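Local structure of putative polyphosphate kinase 2 family protein (Arthrobacter aurescens, 3RHF) at residues A[74-88]-A[130-144]. The protein probably acts as a polyphosphate kinase, transferring phosphate between polyphosphate and nucleotides as a member of the PPK2 family of P-loop kinases. Sequence-based numbering, arbitrary orientation.
Sequences KRLLLILQAMDTAGK and PAAGMVGVFDRSQYE. With PO4 (phosphate ion), chain I.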
loop_
_atom_site.group_PDB
_atom_site.type_symbol
_atom_site.label_atom_id
_atom_site.label_comp_id
_atom_site.label_asym_id
_atom_site.label_seq_id
_atom_site.Cartn_x
_atom_site.Cartn_y
_atom_site.Cartn_z
ATOM N N LYS A 74 -19.681 6.921 -4.039
ATOM C CA LYS A 74 -19.349 6.674 -2.658
ATOM C C LYS A 74 -17.881 6.369 -2.482
ATOM O O LYS A 74 -17.243 5.845 -3.362
ATOM C CB LYS A 74 -20.199 5.560 -2.088
ATOM C CG LYS A 74 -21.697 5.893 -1.944
ATOM C CD LYS A 74 -22.409 4.683 -1.324
ATOM C CE LYS A 74 -23.906 4.477 -1.763
ATOM N NZ LYS A 74 -24.125 3.227 -2.604
ATOM N N ARG A 75 -17.342 6.733 -1.325
ATOM C CA ARG A 75 -15.946 6.515 -1.003
ATOM C C ARG A 75 -15.826 6.518 0.508
ATOM O O ARG A 75 -16.801 6.732 1.194
ATOM C CB ARG A 75 -15.111 7.634 -1.585
ATOM C CG ARG A 75 -15.476 8.993 -1.018
ATOM C CD ARG A 75 -15.100 10.098 -1.977
ATOM N NE ARG A 75 -16.195 10.346 -2.887
ATOM C CZ ARG A 75 -16.147 11.141 -3.934
ATOM N NH1 ARG A 75 -17.229 11.282 -4.664
ATOM N NH2 ARG A 75 -15.035 11.784 -4.262
ATOM N N LEU A 76 -14.631 6.293 1.019
ATOM C CA LEU A 76 -14.446 6.152 2.430
ATOM C C LEU A 76 -13.155 6.795 2.875
ATOM O O LEU A 76 -12.189 6.825 2.156
ATOM C CB LEU A 76 -14.480 4.651 2.793
ATOM C CG LEU A 76 -14.718 4.317 4.285
ATOM C CD1 LEU A 76 -15.704 3.221 4.499
ATOM C CD2 LEU A 76 -13.452 3.942 4.927
ATOM N N LEU A 77 -13.152 7.309 4.094
ATOM C CA LEU A 77 -12.006 8.025 4.669
ATOM C C LEU A 77 -11.858 7.603 6.133
ATOM O O LEU A 77 -12.724 7.906 6.982
ATOM C CB LEU A 77 -12.187 9.556 4.570
ATOM C CG LEU A 77 -11.044 10.456 5.134
ATOM C CD1 LEU A 77 -9.674 10.151 4.478
ATOM C CD2 LEU A 77 -11.303 11.964 5.098
ATOM N N LEU A 78 -10.752 6.887 6.387
ATOM C CA LEU A 78 -10.329 6.499 7.690
ATOM C C LEU A 78 -9.343 7.523 8.202
ATOM O O LEU A 78 -8.295 7.749 7.561
ATOM C CB LEU A 78 -9.664 5.148 7.615
ATOM C CG LEU A 78 -9.106 4.517 8.902
ATOM C CD1 LEU A 78 -10.237 4.168 9.914
ATOM C CD2 LEU A 78 -8.310 3.275 8.561
ATOM N N ILE A 79 -9.686 8.145 9.343
ATOM C CA ILE A 79 -8.813 9.055 10.064
ATOM C C ILE A 79 -8.322 8.416 11.350
ATOM O O ILE A 79 -9.125 8.122 12.253
ATOM C CB ILE A 79 -9.516 10.438 10.460
ATOM C CG1 ILE A 79 -10.006 11.184 9.210
ATOM C CG2 ILE A 79 -8.551 11.314 11.178
ATOM C CD1 ILE A 79 -10.829 12.418 9.441
ATOM N N LEU A 80 -6.999 8.283 11.447
ATOM C CA LEU A 80 -6.347 7.855 12.688
ATOM C C LEU A 80 -5.597 8.958 13.421
ATOM O O LEU A 80 -4.745 9.607 12.841
ATOM C CB LEU A 80 -5.383 6.758 12.428
ATOM C CG LEU A 80 -6.101 5.533 11.933
ATOM C CD1 LEU A 80 -5.069 4.693 11.159
ATOM C CD2 LEU A 80 -6.724 4.771 13.089
ATOM N N GLN A 81 -5.915 9.144 14.699
ATOM C CA GLN A 81 -5.083 9.957 15.605
ATOM C C GLN A 81 -4.692 9.128 16.797
ATOM O O GLN A 81 -5.486 8.282 17.267
ATOM C CB GLN A 81 -5.866 11.160 16.106
ATOM C CG GLN A 81 -6.272 12.169 15.021
ATOM C CD GLN A 81 -5.152 13.057 14.634
ATOM O OE1 GLN A 81 -5.137 13.601 13.549
ATOM N NE2 GLN A 81 -4.194 13.202 15.506
ATOM N N ALA A 82 -3.478 9.369 17.288
ATOM C CA ALA A 82 -2.979 8.740 18.497
ATOM C C ALA A 82 -1.633 9.319 18.902
ATOM O O ALA A 82 -0.928 9.836 18.076
ATOM C CB ALA A 82 -2.852 7.249 18.315
HETATM N N MSE A 83 -1.272 9.174 20.170
HETATM C CA MSE A 83 0.051 9.509 20.656
HETATM C C MSE A 83 1.079 8.537 20.064
HETATM O O MSE A 83 0.718 7.413 19.657
HETATM C CB MSE A 83 0.067 9.397 22.192
HETATM C CG MSE A 83 -0.979 10.250 22.904
HETATM SE SE MSE A 83 -0.774 12.202 22.606
HETATM C CE MSE A 83 1.071 12.417 23.271
ATOM N N ASP A 84 2.347 8.951 20.028
ATOM C CA ASP A 84 3.367 8.143 19.385
ATOM C C ASP A 84 3.492 6.871 20.157
ATOM O O ASP A 84 3.263 6.875 21.363
ATOM C CB ASP A 84 4.732 8.844 19.290
ATOM C CG ASP A 84 4.766 9.966 18.210
ATOM O OD1 ASP A 84 4.000 9.926 17.213
ATOM O OD2 ASP A 84 5.575 10.913 18.362
ATOM N N THR A 85 3.831 5.766 19.477
ATOM C CA THR A 85 3.896 4.480 20.146
ATOM C C THR A 85 2.537 3.768 20.153
ATOM O O THR A 85 2.487 2.546 20.290
ATOM C CB THR A 85 4.463 4.730 21.597
ATOM O OG1 THR A 85 5.827 4.292 21.646
ATOM C CG2 THR A 85 3.642 4.124 22.646
ATOM N N ALA A 86 1.429 4.495 19.997
ATOM C CA ALA A 86 0.070 3.887 20.138
ATOM C C ALA A 86 -0.268 2.889 19.016
ATOM O O ALA A 86 -1.266 2.167 19.088
ATOM C CB ALA A 86 -0.981 4.940 20.191
ATOM N N GLY A 87 0.546 2.888 17.958
ATOM C CA GLY A 87 0.393 1.941 16.869
ATOM C C GLY A 87 -0.395 2.382 15.645
ATOM O O GLY A 87 -0.988 1.532 14.988
ATOM N N LYS A 88 -0.396 3.676 15.299
ATOM C CA LYS A 88 -1.107 4.092 14.056
ATOM C C LYS A 88 -0.415 3.451 12.849
ATOM O O LYS A 88 -1.060 2.896 11.948
ATOM C CB LYS A 88 -1.079 5.593 13.800
ATOM C CG LYS A 88 -1.705 6.514 14.782
ATOM C CD LYS A 88 -1.434 8.011 14.379
ATOM C CE LYS A 88 0.035 8.462 14.516
ATOM N NZ LYS A 88 0.530 8.589 15.991
ATOM N N PRO A 130 -10.201 11.326 -0.445
ATOM C CA PRO A 130 -10.183 10.287 -1.441
ATOM C C PRO A 130 -11.157 10.588 -2.608
ATOM O O PRO A 130 -12.148 11.316 -2.447
ATOM C CB PRO A 130 -10.580 9.057 -0.672
ATOM C CG PRO A 130 -11.491 9.577 0.393
ATOM C CD PRO A 130 -10.968 10.940 0.748
ATOM N N ALA A 131 -10.821 10.066 -3.778
ATOM C CA ALA A 131 -11.684 10.201 -4.932
ATOM C C ALA A 131 -12.800 9.127 -4.840
ATOM O O ALA A 131 -12.695 8.178 -4.047
ATOM C CB ALA A 131 -10.842 10.025 -6.238
ATOM N N ALA A 132 -13.849 9.307 -5.648
ATOM C CA ALA A 132 -14.896 8.283 -5.870
ATOM C C ALA A 132 -14.337 6.863 -5.972
ATOM O O ALA A 132 -13.393 6.605 -6.679
ATOM C CB ALA A 132 -15.703 8.583 -7.119
ATOM N N GLY A 133 -14.925 5.949 -5.233
ATOM C CA GLY A 133 -14.483 4.583 -5.267
ATOM C C GLY A 133 -13.211 4.293 -4.500
ATOM O O GLY A 133 -12.736 3.152 -4.528
HETATM N N MSE A 134 -12.647 5.287 -3.822
HETATM C CA MSE A 134 -11.394 5.069 -3.141
HETATM C C MSE A 134 -11.577 4.952 -1.638
HETATM O O MSE A 134 -12.571 5.447 -1.086
HETATM C CB MSE A 134 -10.421 6.177 -3.445
HETATM C CG MSE A 134 -10.132 6.423 -4.940
HETATM SE SE MSE A 134 -9.074 4.988 -5.748
HETATM C CE MSE A 134 -7.311 5.287 -4.962
ATOM N N VAL A 135 -10.643 4.234 -0.989
ATOM C CA VAL A 135 -10.524 4.255 0.475
ATOM C C VAL A 135 -9.373 5.138 0.804
ATOM O O VAL A 135 -8.242 4.877 0.435
ATOM C CB VAL A 135 -10.256 2.861 1.079
ATOM C CG1 VAL A 135 -9.956 2.991 2.564
ATOM C CG2 VAL A 135 -11.490 1.905 0.825
ATOM N N GLY A 136 -9.650 6.214 1.472
ATOM C CA GLY A 136 -8.575 7.123 1.877
ATOM C C GLY A 136 -8.170 6.839 3.303
ATOM O O GLY A 136 -9.045 6.597 4.183
ATOM N N VAL A 137 -6.860 6.842 3.555
ATOM C CA VAL A 137 -6.376 6.704 4.926
ATOM C C VAL A 137 -5.505 7.879 5.290
ATOM O O VAL A 137 -4.495 8.152 4.626
ATOM C CB VAL A 137 -5.648 5.372 5.160
ATOM C CG1 VAL A 137 -4.999 5.378 6.562
ATOM C CG2 VAL A 137 -6.611 4.181 4.967
ATOM N N PHE A 138 -5.926 8.565 6.357
ATOM C CA PHE A 138 -5.174 9.664 6.983
ATOM C C PHE A 138 -4.492 9.189 8.294
ATOM O O PHE A 138 -5.150 9.019 9.345
ATOM C CB PHE A 138 -6.094 10.850 7.325
ATOM C CG PHE A 138 -6.528 11.724 6.141
ATOM C CD1 PHE A 138 -6.105 11.493 4.836
ATOM C CD2 PHE A 138 -7.369 12.806 6.378
ATOM C CE1 PHE A 138 -6.532 12.342 3.760
ATOM C CE2 PHE A 138 -7.820 13.624 5.334
ATOM C CZ PHE A 138 -7.399 13.391 4.021
ATOM N N ASP A 139 -3.182 8.938 8.188
ATOM C CA ASP A 139 -2.308 8.815 9.353
ATOM C C ASP A 139 -1.919 10.230 9.841
ATOM O O ASP A 139 -1.084 10.906 9.246
ATOM C CB ASP A 139 -1.079 7.952 9.030
ATOM C CG ASP A 139 -0.150 7.747 10.218
ATOM O OD1 ASP A 139 -0.351 8.430 11.220
ATOM O OD2 ASP A 139 0.788 6.907 10.161
ATOM N N ARG A 140 -2.540 10.609 10.964
ATOM C CA ARG A 140 -2.714 11.992 11.404
ATOM C C ARG A 140 -3.584 12.737 10.396
ATOM O O ARG A 140 -3.791 12.247 9.296
ATOM C CB ARG A 140 -1.387 12.705 11.631
ATOM C CG ARG A 140 -0.506 12.045 12.642
ATOM C CD ARG A 140 0.808 12.783 12.673
ATOM N NE ARG A 140 1.720 12.254 13.668
ATOM C CZ ARG A 140 2.576 11.252 13.479
ATOM N NH1 ARG A 140 3.347 10.882 14.498
ATOM N NH2 ARG A 140 2.672 10.611 12.306
ATOM N N SER A 141 -4.114 13.879 10.804
ATOM C CA SER A 141 -5.163 14.536 10.061
ATOM C C SER A 141 -5.294 16.044 10.345
ATOM O O SER A 141 -4.349 16.710 10.813
ATOM C CB SER A 141 -6.471 13.865 10.401
ATOM O OG SER A 141 -6.921 14.355 11.638
ATOM N N GLN A 142 -6.464 16.573 10.009
ATOM C CA GLN A 142 -6.796 17.970 10.271
ATOM C C GLN A 142 -6.846 18.294 11.783
ATOM O O GLN A 142 -6.659 19.447 12.182
ATOM C CB GLN A 142 -8.117 18.346 9.613
ATOM C CG GLN A 142 -9.366 17.598 10.120
ATOM C CD GLN A 142 -9.621 16.314 9.387
ATOM O OE1 GLN A 142 -8.707 15.778 8.728
ATOM N NE2 GLN A 142 -10.872 15.789 9.488
ATOM N N TYR A 143 -7.057 17.267 12.598
ATOM C CA TYR A 143 -7.106 17.402 14.024
ATOM C C TYR A 143 -5.781 17.803 14.651
ATOM O O TYR A 143 -5.780 18.420 15.727
ATOM C CB TYR A 143 -7.664 16.120 14.653
ATOM C CG TYR A 143 -9.155 16.017 14.354
ATOM C CD1 TYR A 143 -10.080 16.656 15.139
ATOM C CD2 TYR A 143 -9.617 15.321 13.248
ATOM C CE1 TYR A 143 -11.470 16.576 14.851
ATOM C CE2 TYR A 143 -10.978 15.237 12.944
ATOM C CZ TYR A 143 -11.900 15.884 13.741
ATOM O OH TYR A 143 -13.241 15.782 13.436
ATOM N N GLU A 144 -4.666 17.506 13.995
ATOM C CA GLU A 144 -3.382 17.912 14.538
ATOM C C GLU A 144 -3.422 19.390 14.873
ATOM O O GLU A 144 -2.807 19.828 15.887
ATOM C CB GLU A 144 -2.220 17.650 13.586
ATOM C CG GLU A 144 -1.908 16.173 13.396
ATOM C CD GLU A 144 -1.281 15.527 14.619
ATOM O OE1 GLU A 144 -0.107 15.793 14.889
ATOM O OE2 GLU A 144 -1.935 14.733 15.309
HETATM P P PO4 I . 2.643 5.254 16.257
HETATM O O1 PO4 I . 3.858 6.153 16.672
HETATM O O2 PO4 I . 2.965 3.819 16.891
HETATM O O3 PO4 I . 1.261 5.776 16.768
HETATM O O4 PO4 I . 2.581 5.209 14.697
#
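With chi1 at -180°, Leu77 sends its CG anti to the backbone N and sets CD1 squarely over the face of Phe138, 3.7 Å from the ring centroid in a CH-pi contact. A bend at chi2 (-79°) in Gln81 turns its amide toward the turn after strand 135-139. Strand 75-82, the middle strand of the five-stranded parallel sheet, pairs with strand 135-139 beside it in a P-loop kinase fold; strand 75-82 runs into the phosphate-binding loop and strand 135-139 ends in the acidic Asp139. Alternating backbone bonds, from Gly133 N to Lys74 O through Arg140 N to Leu80 O, hold the register. Leu78 and Val137 lie side by side on the sheet face away from Phe138.

Beyond the strands, Gln81 OE1 accepts from Ser141 OG at 2.7 Å, while its NE2 gives a nearly straight bond, 2.7 Å long, to the anti lone pair of Glu144 OE2, amide and carboxylate almost coplanar. Without the amide, as with an alanine here, the Glu144 carboxylate would probably lose this mate and the Ser141 hydroxyl its acceptor. Ser141 OG, the donor to Gln81, in turn accepts from Tyr143 N, forming an ST turn. At the loop, Asp84 OD1 bridges to Arg140 NH1 at 3.0 Å, and Lys88 CE lies over the centre of the Arg140 guanidinium. The phosphate ion, probably from the crystallisation liquor, takes backbone N-H groups including those of Thr85, Gly87 and Lys88, and Lys88 NZ reaches its O3 at 3.0 Å.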